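Local coordinates for protein cytochrome c, putative (Shewanella oneidensis, PDB 1SP3) that carries eight c-type hemes and probably acts as a respiratory tetrathionate reductase, at residues L8-T14 with L124-Q129; S16-C22 with K93-L99; H226-V230 with G438-K442. The contacts are given in a common frame with arbitrary orientation. Numbering follows the deposited sequence.

Interaction 1. Residues L8-T14 with L124-Q129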
loop_
_atom_site.group_PDB
_atom_site.type_symbol
_atom_site.label_atom_id
_atom_site.label_comp_id
_atom_site.label_asym_id
_atom_site.label_seq_id
_atom_site.Cartn_x
_atom_site.Cartn_y
_atom_site.Cartn_z
ATOM N N LEU A 8 25.442 -23.618 5.413
ATOM C CA LEU A 8 24.792 -23.114 4.211
ATOM C C LEU A 8 25.840 -22.790 3.171
ATOM O O LEU A 8 25.744 -21.743 2.527
ATOM C CB LEU A 8 23.952 -21.851 4.507
ATOM C CG LEU A 8 22.759 -22.023 5.436
ATOM C CD1 LEU A 8 22.265 -20.692 5.993
ATOM C CD2 LEU A 8 21.615 -22.845 4.817
ATOM N N LYS A 9 26.837 -23.662 2.994
ATOM C CA LYS A 9 27.861 -23.359 1.970
ATOM C C LYS A 9 27.354 -23.512 0.492
ATOM O O LYS A 9 27.926 -22.901 -0.423
ATOM C CB LYS A 9 29.211 -24.064 2.255
ATOM C CG LYS A 9 30.074 -23.417 3.461
ATOM C CD LYS A 9 31.192 -22.369 2.955
ATOM C CE LYS A 9 31.626 -21.220 3.968
ATOM N NZ LYS A 9 32.447 -20.067 3.356
ATOM N N GLY A 10 26.247 -24.243 0.296
ATOM C CA GLY A 10 25.657 -24.447 -1.030
ATOM C C GLY A 10 26.624 -25.213 -1.923
ATOM O O GLY A 10 27.016 -26.300 -1.500
ATOM N N PRO A 11 27.013 -24.721 -3.125
ATOM C CA PRO A 11 26.234 -23.916 -4.094
ATOM C C PRO A 11 24.697 -23.955 -4.118
ATOM O O PRO A 11 24.110 -25.016 -3.990
ATOM C CB PRO A 11 26.766 -24.444 -5.438
ATOM C CG PRO A 11 28.243 -24.808 -5.097
ATOM C CD PRO A 11 28.422 -24.788 -3.571
ATOM N N PHE A 12 24.068 -22.797 -4.324
ATOM C CA PHE A 12 22.596 -22.714 -4.514
ATOM C C PHE A 12 22.378 -22.036 -5.859
ATOM O O PHE A 12 22.999 -21.001 -6.137
ATOM C CB PHE A 12 21.920 -21.853 -3.412
ATOM C CG PHE A 12 22.143 -22.353 -2.013
ATOM C CD1 PHE A 12 22.903 -21.614 -1.100
ATOM C CD2 PHE A 12 21.613 -23.564 -1.608
ATOM C CE1 PHE A 12 23.119 -22.097 0.226
ATOM C CE2 PHE A 12 21.813 -24.028 -0.309
ATOM C CZ PHE A 12 22.573 -23.299 0.605
ATOM N N THR A 13 21.531 -22.591 -6.717
ATOM C CA THR A 13 21.322 -21.844 -7.966
ATOM C C THR A 13 19.948 -21.210 -8.020
ATOM O O THR A 13 19.748 -20.309 -8.810
ATOM C CB THR A 13 21.750 -22.605 -9.290
ATOM O OG1 THR A 13 20.879 -23.707 -9.521
ATOM C CG2 THR A 13 23.189 -23.272 -9.154
ATOM N N THR A 14 19.018 -21.666 -7.165
ATOM C CA THR A 14 17.642 -21.104 -7.129
ATOM C C THR A 14 17.240 -20.699 -5.709
ATOM O O THR A 14 17.874 -21.168 -4.726
ATOM C CB THR A 14 16.527 -22.071 -7.754
ATOM O OG1 THR A 14 16.337 -23.212 -6.934
ATOM C CG2 THR A 14 16.913 -22.660 -9.148
ATOM N N LEU A 124 24.033 -16.569 -3.690
ATOM C CA LEU A 124 23.032 -17.089 -2.771
ATOM C C LEU A 124 23.594 -17.679 -1.481
ATOM O O LEU A 124 23.067 -17.428 -0.403
ATOM C CB LEU A 124 22.094 -18.082 -3.457
ATOM C CG LEU A 124 21.179 -17.458 -4.535
ATOM C CD1 LEU A 124 20.400 -18.579 -5.189
ATOM C CD2 LEU A 124 20.199 -16.402 -3.991
ATOM N N ALA A 125 24.628 -18.507 -1.589
ATOM C CA ALA A 125 25.201 -19.126 -0.407
ATOM C C ALA A 125 25.588 -18.094 0.627
ATOM O O ALA A 125 25.180 -18.186 1.801
ATOM C CB ALA A 125 26.404 -20.067 -0.796
ATOM N N LYS A 126 26.274 -17.065 0.160
ATOM C CA LYS A 126 26.756 -15.948 0.990
ATOM C C LYS A 126 25.630 -15.159 1.637
ATOM O O LYS A 126 25.670 -14.886 2.847
ATOM C CB LYS A 126 27.648 -15.009 0.191
ATOM C CG LYS A 126 28.500 -14.072 1.031
ATOM C CD LYS A 126 29.550 -14.866 1.908
ATOM C CE LYS A 126 30.366 -16.007 1.146
ATOM N NZ LYS A 126 31.852 -16.029 1.464
ATOM N N ILE A 127 24.598 -14.852 0.856
ATOM C CA ILE A 127 23.394 -14.241 1.422
ATOM C C ILE A 127 22.819 -15.138 2.535
ATOM O O ILE A 127 22.545 -14.641 3.633
ATOM C CB ILE A 127 22.380 -13.985 0.322
ATOM C CG1 ILE A 127 22.934 -12.872 -0.621
ATOM C CG2 ILE A 127 20.936 -13.732 0.912
ATOM C CD1 ILE A 127 22.174 -12.623 -1.911
ATOM N N ALA A 128 22.622 -16.430 2.251
ATOM C CA ALA A 128 22.042 -17.365 3.226
ATOM C C ALA A 128 22.841 -17.432 4.511
ATOM O O ALA A 128 22.252 -17.515 5.555
ATOM C CB ALA A 128 21.975 -18.750 2.676
ATOM N N GLN A 129 24.181 -17.426 4.425
ATOM C CA GLN A 129 25.027 -17.527 5.607
ATOM C C GLN A 129 24.931 -16.302 6.487
ATOM O O GLN A 129 25.087 -16.392 7.740
ATOM C CB GLN A 129 26.476 -17.709 5.195
ATOM C CG GLN A 129 26.767 -19.092 4.649
ATOM C CD GLN A 129 28.057 -19.119 3.875
ATOM O OE1 GLN A 129 28.106 -19.708 2.798
ATOM N NE2 GLN A 129 29.110 -18.472 4.417
HETATM O O HOH W 1 24.357 -18.734 -6.298
HETATM O O HOH W 2 25.218 -20.380 -4.252
#
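L8 is the first residue to leave the helix that carries H4, an axial ligand of heme 1. Its CA-to-CB bond points toward helix 124-129. L8 CD1 lies 3.2 Å from A128 O and 3.9 Å from A128 CB, and both residues belong to the heme 1 pocket. K9 turns its CB away, but K9 O meets A125 CB at 3.2 Å. K9 NZ ends 4.5 Å from K126 NZ, so two like charges sit together at the surface. G10 has positive phi, and a cis peptide bond precedes P11; together they turn the loop. F12 then points back at the helix. Its ring presents an edge to A125, with F12 CD1 3.5 Å from A125 CA, and F12 CB is 3.8 Å from L124 CB. Water 1 donates to F12 O (2.6 Å), and water 2 accepts from F12 N (2.7 Å). Each also accepts a weak bond from the helix, at L124 N and A125 N respectively. The contact is therefore mainly apolar, with water linking the two backbones beside F12.

Interaction 2. Residues S16-C22 with K93-L99. With HEC (heme c), chain C.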
loop_
_atom_site.group_PDB
_atom_site.type_symbol
_atom_site.label_atom_id
_atom_site.label_comp_id
_atom_site.label_asym_id
_atom_site.label_seq_id
_atom_site.Cartn_x
_atom_site.Cartn_y
_atom_site.Cartn_z
ATOM N N SER A 16 14.387 -21.522 -4.090
ATOM C CA SER A 16 13.810 -22.671 -3.346
ATOM C C SER A 16 14.829 -23.622 -2.860
ATOM O O SER A 16 14.551 -24.282 -1.873
ATOM C CB SER A 16 12.845 -23.552 -4.153
ATOM O OG SER A 16 12.041 -22.718 -4.894
ATOM N N GLU A 17 15.963 -23.742 -3.555
ATOM C CA GLU A 17 17.075 -24.547 -3.006
ATOM C C GLU A 17 17.642 -23.988 -1.708
ATOM O O GLU A 17 18.159 -24.735 -0.846
ATOM C CB GLU A 17 18.238 -24.490 -3.947
ATOM C CG GLU A 17 18.252 -25.558 -4.983
ATOM C CD GLU A 17 19.431 -25.311 -5.902
ATOM O OE1 GLU A 17 20.535 -25.692 -5.522
ATOM O OE2 GLU A 17 19.266 -24.665 -6.945
ATOM N N VAL A 18 17.684 -22.655 -1.640
ATOM C CA VAL A 18 18.029 -22.035 -0.393
ATOM C C VAL A 18 16.965 -22.384 0.602
ATOM O O VAL A 18 17.290 -22.805 1.696
ATOM C CB VAL A 18 18.249 -20.529 -0.476
ATOM C CG1 VAL A 18 18.548 -19.945 0.927
ATOM C CG2 VAL A 18 19.442 -20.219 -1.423
ATOM N N THR A 19 15.697 -22.249 0.211
ATOM C CA THR A 19 14.630 -22.371 1.186
ATOM C C THR A 19 14.588 -23.794 1.667
ATOM O O THR A 19 14.273 -24.047 2.851
ATOM C CB THR A 19 13.227 -22.000 0.613
ATOM O OG1 THR A 19 13.182 -20.611 0.418
ATOM C CG2 THR A 19 12.097 -22.200 1.697
ATOM N N THR A 20 14.775 -24.728 0.732
ATOM C CA THR A 20 14.755 -26.108 1.149
ATOM C C THR A 20 15.820 -26.476 2.197
ATOM O O THR A 20 15.544 -27.281 3.113
ATOM C CB THR A 20 14.427 -27.202 0.014
ATOM O OG1 THR A 20 15.376 -28.290 -0.010
ATOM C CG2 THR A 20 14.324 -26.708 -1.313
ATOM N N GLN A 21 16.946 -25.782 2.164
ATOM C CA GLN A 21 17.834 -25.831 3.330
ATOM C C GLN A 21 17.222 -25.270 4.645
ATOM O O GLN A 21 17.166 -26.019 5.680
ATOM C CB GLN A 21 19.158 -25.152 3.017
ATOM C CG GLN A 21 20.031 -26.076 2.062
ATOM C CD GLN A 21 20.061 -27.540 2.562
ATOM O OE1 GLN A 21 20.431 -27.799 3.726
ATOM N NE2 GLN A 21 19.633 -28.492 1.698
ATOM N N CYS A 22 16.763 -23.997 4.614
ATOM C CA CYS A 22 16.174 -23.341 5.801
ATOM C C CYS A 22 15.146 -24.242 6.495
ATOM O O CYS A 22 15.086 -24.369 7.715
ATOM C CB CYS A 22 15.492 -22.019 5.421
ATOM S SG CYS A 22 16.486 -20.898 4.432
ATOM N N LYS A 93 5.989 -25.384 0.955
ATOM C CA LYS A 93 6.948 -24.717 1.861
ATOM C C LYS A 93 8.257 -24.340 1.211
ATOM O O LYS A 93 8.867 -23.343 1.592
ATOM C CB LYS A 93 7.164 -25.490 3.166
ATOM C CG LYS A 93 5.914 -25.494 4.059
ATOM C CD LYS A 93 5.650 -26.927 4.544
ATOM C CE LYS A 93 4.367 -27.067 5.343
ATOM N NZ LYS A 93 4.868 -27.304 6.694
ATOM N N THR A 94 8.723 -25.118 0.228
ATOM C CA THR A 94 9.991 -24.701 -0.417
ATOM C C THR A 94 9.910 -23.439 -1.283
ATOM O O THR A 94 10.968 -22.946 -1.781
ATOM C CB THR A 94 10.640 -25.843 -1.231
ATOM O OG1 THR A 94 9.819 -26.059 -2.365
ATOM C CG2 THR A 94 10.498 -27.169 -0.478
ATOM N N LYS A 95 8.711 -22.921 -1.471
ATOM C CA LYS A 95 8.524 -21.676 -2.246
ATOM C C LYS A 95 8.462 -20.387 -1.433
ATOM O O LYS A 95 8.184 -19.321 -1.975
ATOM C CB LYS A 95 7.248 -21.770 -3.119
ATOM C CG LYS A 95 7.295 -22.946 -4.125
ATOM C CD LYS A 95 8.633 -23.008 -4.852
ATOM C CE LYS A 95 8.665 -24.177 -5.915
ATOM N NZ LYS A 95 9.842 -24.023 -6.855
ATOM N N VAL A 96 8.717 -20.449 -0.133
ATOM C CA VAL A 96 8.694 -19.213 0.669
ATOM C C VAL A 96 9.979 -18.513 0.441
ATOM O O VAL A 96 10.972 -19.180 0.238
ATOM C CB VAL A 96 8.490 -19.563 2.132
ATOM C CG1 VAL A 96 8.539 -18.323 3.041
ATOM C CG2 VAL A 96 7.166 -20.322 2.226
ATOM N N ASP A 97 9.973 -17.177 0.413
ATOM C CA ASP A 97 11.217 -16.446 0.317
ATOM C C ASP A 97 11.648 -16.025 1.733
ATOM O O ASP A 97 11.013 -15.165 2.352
ATOM C CB ASP A 97 11.016 -15.253 -0.659
ATOM C CG ASP A 97 12.317 -14.437 -0.906
ATOM O OD1 ASP A 97 13.302 -14.495 -0.076
ATOM O OD2 ASP A 97 12.425 -13.680 -1.925
ATOM N N CYS A 98 12.652 -16.698 2.269
ATOM C CA CYS A 98 13.186 -16.457 3.597
ATOM C C CYS A 98 14.203 -15.419 3.580
ATOM O O CYS A 98 14.443 -14.843 4.599
ATOM C CB CYS A 98 13.882 -17.680 4.225
ATOM S SG CYS A 98 12.705 -18.995 4.375
ATOM N N LEU A 99 14.785 -15.139 2.428
ATOM C CA LEU A 99 15.864 -14.154 2.330
ATOM C C LEU A 99 15.451 -12.687 2.221
ATOM O O LEU A 99 16.230 -11.784 2.648
ATOM C CB LEU A 99 16.718 -14.520 1.117
ATOM C CG LEU A 99 17.178 -15.968 1.185
ATOM C CD1 LEU A 99 17.791 -16.317 -0.207
ATOM C CD2 LEU A 99 18.183 -16.214 2.371
HETATM FE FE HEC C . 18.405 -20.309 11.078
HETATM C CHA HEC C . 18.362 -18.541 13.906
HETATM C CHB HEC C . 16.781 -17.804 9.399
HETATM C CHC HEC C . 18.995 -21.872 8.055
HETATM C CHD HEC C . 19.345 -23.137 12.725
HETATM N NA HEC C . 17.655 -18.482 11.562
HETATM C C1A HEC C . 17.825 -17.913 12.793
HETATM C C2A HEC C . 17.249 -16.603 12.727
HETATM C C3A HEC C . 16.815 -16.391 11.472
HETATM C C4A HEC C . 17.056 -17.589 10.719
HETATM C CMA HEC C . 16.188 -15.090 10.905
HETATM C CAA HEC C . 17.219 -15.586 13.912
HETATM C CBA HEC C . 18.466 -14.733 13.583
HETATM C CGA HEC C . 18.734 -13.728 14.643
HETATM O O1A HEC C . 19.686 -12.906 14.426
HETATM O O2A HEC C . 17.998 -13.768 15.674
HETATM N NB HEC C . 17.992 -19.928 9.068
HETATM C C1B HEC C . 17.268 -18.827 8.637
HETATM C C2B HEC C . 17.160 -18.936 7.189
HETATM C C3B HEC C . 17.783 -20.062 6.830
HETATM C C4B HEC C . 18.331 -20.685 7.999
HETATM C CMB HEC C . 16.435 -17.916 6.275
HETATM C CAB HEC C . 18.035 -20.541 5.403
HETATM C CBB HEC C . 18.761 -19.625 4.727
HETATM N NC HEC C . 19.066 -22.109 10.517
HETATM C C1C HEC C . 19.202 -22.575 9.225
HETATM C C2C HEC C . 19.649 -23.939 9.283
HETATM C C3C HEC C . 19.744 -24.288 10.585
HETATM C C4C HEC C . 19.357 -23.144 11.375
HETATM C CMC HEC C . 19.904 -24.821 8.008
HETATM C CAC HEC C . 20.167 -25.686 11.216
HETATM C CBC HEC C . 21.195 -26.426 10.735
HETATM N ND HEC C . 18.814 -20.761 13.012
HETATM C C1D HEC C . 19.175 -22.003 13.471
HETATM C C2D HEC C . 19.303 -21.952 14.932
HETATM C C3D HEC C . 19.020 -20.536 15.259
HETATM C C4D HEC C . 18.726 -19.869 14.022
HETATM C CMD HEC C . 19.654 -23.075 15.953
HETATM C CAD HEC C . 18.968 -19.964 16.685
HETATM C CBD HEC C . 17.591 -20.380 17.171
HETATM C CGD HEC C . 17.403 -20.092 18.668
HETATM O O1D HEC C . 17.869 -20.883 19.564
HETATM O O2D HEC C . 16.806 -19.023 18.992
HETATM O O HOH W 3 14.660 -18.017 0.740
#
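This contact packs the N-terminal part of helix 15-34 against the approach to another c-type heme motif. C22 and C98 are the first cysteines of two CXXCH motifs, C22 to H26 and C98 to H102. K93 opens a short 3-10 turn, and K93 O touches T19 CG2 at 3.4 Å. T94 sits closest to the helix by backbone, its CA 5.2 Å from T20 CA. T94 CB packs on T20 CG2 at 3.8 Å, and T94 O lies 3.1 Å from S16 CB. The end of K95 reaches back, and K95 NZ donates to S16 OG at 3.2 Å. V96 O accepts from T19 OG1 at 2.6 Å, which ties the loop to the helix. D97 OD1 accepts a weak capping bond from L99 N at 3.0 Å, and its OD2 forms a salt bridge with K110. C98 CB packs on C22 SG at 4.1 Å, and the C98 sulfur is bound to heme 2. L99 CD1 meets V18 CG1 at 3.9 Å. The thioether to heme 1 has C22 SG 1.9 Å from heme CAB. Water 3 joins the segments: it accepts from C98 N at 2.8 Å and donates to T19 OG1 at 3.0 Å.

Interaction 3. Residues H226-V230 with G438-K442. With HEC (heme c), chain J.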
loop_
_atom_site.group_PDB
_atom_site.type_symbol
_atom_site.label_atom_id
_atom_site.label_comp_id
_atom_site.label_asym_id
_atom_site.label_seq_id
_atom_site.Cartn_x
_atom_site.Cartn_y
_atom_site.Cartn_z
ATOM N N HIS A 226 -8.523 17.821 21.983
ATOM C CA HIS A 226 -8.702 17.503 20.583
ATOM C C HIS A 226 -8.538 16.044 20.273
ATOM O O HIS A 226 -9.064 15.552 19.250
ATOM C CB HIS A 226 -7.706 18.286 19.728
ATOM C CG HIS A 226 -8.117 19.733 19.507
ATOM N ND1 HIS A 226 -8.091 20.687 20.508
ATOM C CD2 HIS A 226 -8.535 20.383 18.389
ATOM C CE1 HIS A 226 -8.439 21.870 20.013
ATOM N NE2 HIS A 226 -8.713 21.711 18.723
ATOM N N THR A 227 -7.825 15.315 21.119
ATOM C CA THR A 227 -7.529 13.966 20.703
ATOM C C THR A 227 -8.730 13.068 20.726
ATOM O O THR A 227 -8.620 11.999 20.176
ATOM C CB THR A 227 -6.382 13.265 21.549
ATOM O OG1 THR A 227 -6.875 13.092 22.863
ATOM C CG2 THR A 227 -5.256 14.179 21.791
ATOM N N ALA A 228 -9.860 13.437 21.352
ATOM C CA ALA A 228 -11.043 12.566 21.241
ATOM C C ALA A 228 -11.617 12.636 19.804
ATOM O O ALA A 228 -12.485 11.836 19.434
ATOM C CB ALA A 228 -12.113 12.944 22.234
ATOM N N THR A 229 -11.154 13.615 18.997
ATOM C CA THR A 229 -11.803 13.856 17.703
ATOM C C THR A 229 -10.802 13.793 16.530
ATOM O O THR A 229 -11.113 13.499 15.361
ATOM C CB THR A 229 -12.473 15.281 17.789
ATOM O OG1 THR A 229 -13.644 15.184 18.600
ATOM C CG2 THR A 229 -13.038 15.775 16.435
ATOM N N VAL A 230 -9.630 14.203 16.831
ATOM C CA VAL A 230 -8.561 14.369 15.846
ATOM C C VAL A 230 -7.482 13.302 16.174
ATOM O O VAL A 230 -6.908 13.279 17.312
ATOM C CB VAL A 230 -7.978 15.766 15.851
ATOM C CG1 VAL A 230 -6.964 15.843 14.798
ATOM C CG2 VAL A 230 -9.062 16.832 15.611
ATOM N N GLY A 438 -23.214 24.593 16.278
ATOM C CA GLY A 438 -23.875 23.614 15.425
ATOM C C GLY A 438 -23.330 22.197 15.462
ATOM O O GLY A 438 -23.987 21.201 15.694
ATOM N N PRO A 439 -22.072 22.110 15.168
ATOM C CA PRO A 439 -21.459 20.800 14.948
ATOM C C PRO A 439 -20.507 20.377 16.030
ATOM O O PRO A 439 -19.563 21.144 16.289
ATOM C CB PRO A 439 -20.675 21.059 13.664
ATOM C CG PRO A 439 -20.529 22.765 13.609
ATOM C CD PRO A 439 -21.161 23.240 14.865
ATOM N N LYS A 440 -20.743 19.225 16.670
ATOM C CA LYS A 440 -19.718 18.646 17.520
ATOM C C LYS A 440 -19.639 17.153 17.302
ATOM O O LYS A 440 -20.665 16.478 17.154
ATOM C CB LYS A 440 -19.898 18.988 19.020
ATOM C CG LYS A 440 -21.300 19.593 19.411
ATOM C CD LYS A 440 -22.149 18.682 20.386
ATOM C CE LYS A 440 -22.856 19.530 21.501
ATOM N NZ LYS A 440 -24.395 19.408 21.578
ATOM N N HIS A 441 -18.403 16.656 17.253
ATOM C CA HIS A 441 -18.122 15.240 17.327
ATOM C C HIS A 441 -18.791 14.488 18.517
ATOM O O HIS A 441 -18.691 14.933 19.673
ATOM C CB HIS A 441 -16.608 15.024 17.374
ATOM C CG HIS A 441 -16.223 13.578 17.355
ATOM N ND1 HIS A 441 -16.884 12.636 16.589
ATOM C CD2 HIS A 441 -15.274 12.906 18.033
ATOM C CE1 HIS A 441 -16.351 11.455 16.787
ATOM N NE2 HIS A 441 -15.365 11.591 17.659
ATOM N N LYS A 442 -19.512 13.400 18.209
ATOM C CA LYS A 442 -19.609 12.198 19.086
ATOM C C LYS A 442 -20.932 11.482 18.760
ATOM O O LYS A 442 -21.699 11.083 19.664
ATOM C CB LYS A 442 -19.449 12.511 20.608
ATOM C CG LYS A 442 -18.310 11.804 21.305
ATOM C CD LYS A 442 -17.619 12.757 22.410
ATOM C CE LYS A 442 -16.045 12.975 22.249
ATOM N NZ LYS A 442 -15.421 14.415 22.610
HETATM FE FE HEC J . -9.187 23.048 17.369
HETATM C CHA HEC J . -12.485 22.495 18.079
HETATM C CHB HEC J . -9.166 25.600 19.582
HETATM C CHC HEC J . -5.754 23.259 17.223
HETATM C CHD HEC J . -9.213 21.104 14.663
HETATM N NA HEC J . -10.584 23.859 18.636
HETATM C C1A HEC J . -11.904 23.540 18.722
HETATM C C2A HEC J . -12.574 24.525 19.588
HETATM C C3A HEC J . -11.646 25.388 20.012
HETATM C C4A HEC J . -10.383 24.969 19.416
HETATM C CMA HEC J . -11.829 26.647 20.918
HETATM C CAA HEC J . -14.091 24.492 19.891
HETATM C CBA HEC J . -14.327 23.375 20.912
HETATM C CGA HEC J . -13.730 23.705 22.285
HETATM O O1A HEC J . -14.302 24.593 23.040
HETATM O O2A HEC J . -12.696 23.021 22.632
HETATM N NB HEC J . -7.704 24.207 18.248
HETATM C C1B HEC J . -7.952 25.172 19.173
HETATM C C2B HEC J . -6.710 25.677 19.630
HETATM C C3B HEC J . -5.752 24.994 18.989
HETATM C C4B HEC J . -6.380 24.085 18.111
HETATM C CMB HEC J . -6.528 26.840 20.699
HETATM C CAB HEC J . -4.230 25.134 19.225
HETATM C CBB HEC J . -3.681 24.696 20.404
HETATM N NC HEC J . -7.738 22.388 16.178
HETATM C C1C HEC J . -6.383 22.597 16.214
HETATM C C2C HEC J . -5.759 21.960 15.093
HETATM C C3C HEC J . -6.733 21.403 14.378
HETATM C C4C HEC J . -7.999 21.647 15.045
HETATM C CMC HEC J . -4.236 21.996 14.796
HETATM C CAC HEC J . -6.724 20.542 13.055
HETATM C CBC HEC J . -6.107 19.365 12.724
HETATM N ND HEC J . -10.684 21.996 16.446
HETATM C C1D HEC J . -10.391 21.121 15.423
HETATM C C2D HEC J . -11.542 20.294 15.275
HETATM C C3D HEC J . -12.512 20.730 16.323
HETATM C C4D HEC J . -11.903 21.792 17.020
HETATM C CMD HEC J . -11.753 19.144 14.278
HETATM C CAD HEC J . -13.901 20.161 16.605
HETATM C CBD HEC J . -13.769 19.200 17.819
HETATM C CGD HEC J . -15.141 18.662 18.083
HETATM O O1D HEC J . -15.890 18.261 17.169
HETATM O O2D HEC J . -15.538 18.660 19.230
#
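The two segments meet at the site of heme 8, a bis-histidine c-type heme. H226 is one axial ligand, with NE2 2.0 Å from the heme FE, and H415 supplies the other. Just after H226 the chain turns tightly. T229 N and V230 N both donate to H226 O, at 2.9 and 2.8 Å. After this turn T229 and V230 lie beside the heme: T229 CG2 lies 3.8 Å from heme CBD, and V230 CG2 lies 3.8 Å from heme CMD. The C-terminal segment 438-442 approaches at a heme propionate. Direct contact between the segments is small, with 165 Å² buried in all. H441 points its CB toward the turn. The edge of its ring faces A228 O, which is 3.3 Å from H441 CD2. The ring is also held from outside: its ND1 is hydrogen-bonded to I319 O, and W290 meets it. The end of K442 comes near the turn, with K442 NZ 3.6 Å from A228 CB. Both segments thus touch heme 8; 226-230 supplies an iron ligand and 438-442 a hydrogen bond to a propionate. Y428 and K222 are also hydrogen-bonded to this heme. H441 N donates to heme O1D at 3.0 Å, with an N-H...O angle of 168°.

How the interactions relate
Interactions 1 and 2 are neighbours, with centres 11 Å apart. Interaction 2 is nested along the chain inside the loop closed by interaction 1. They touch where F12 packs on V18 and Q21. Helix 15-34 thus lies between the 8-14 loop and the 93-99 loop, and V18 also touches helix 124-129. Together they contribute to the surroundings of hemes 1 and 2. Interaction 3 opens later in the chain, across the chain's centre. Its centre lies 57 Å from that of interaction 1 and 50 Å from that of interaction 2. It brings the C-terminal segment to heme 8. The three contacts therefore lie at heme sites on opposite sides of the chain's centre.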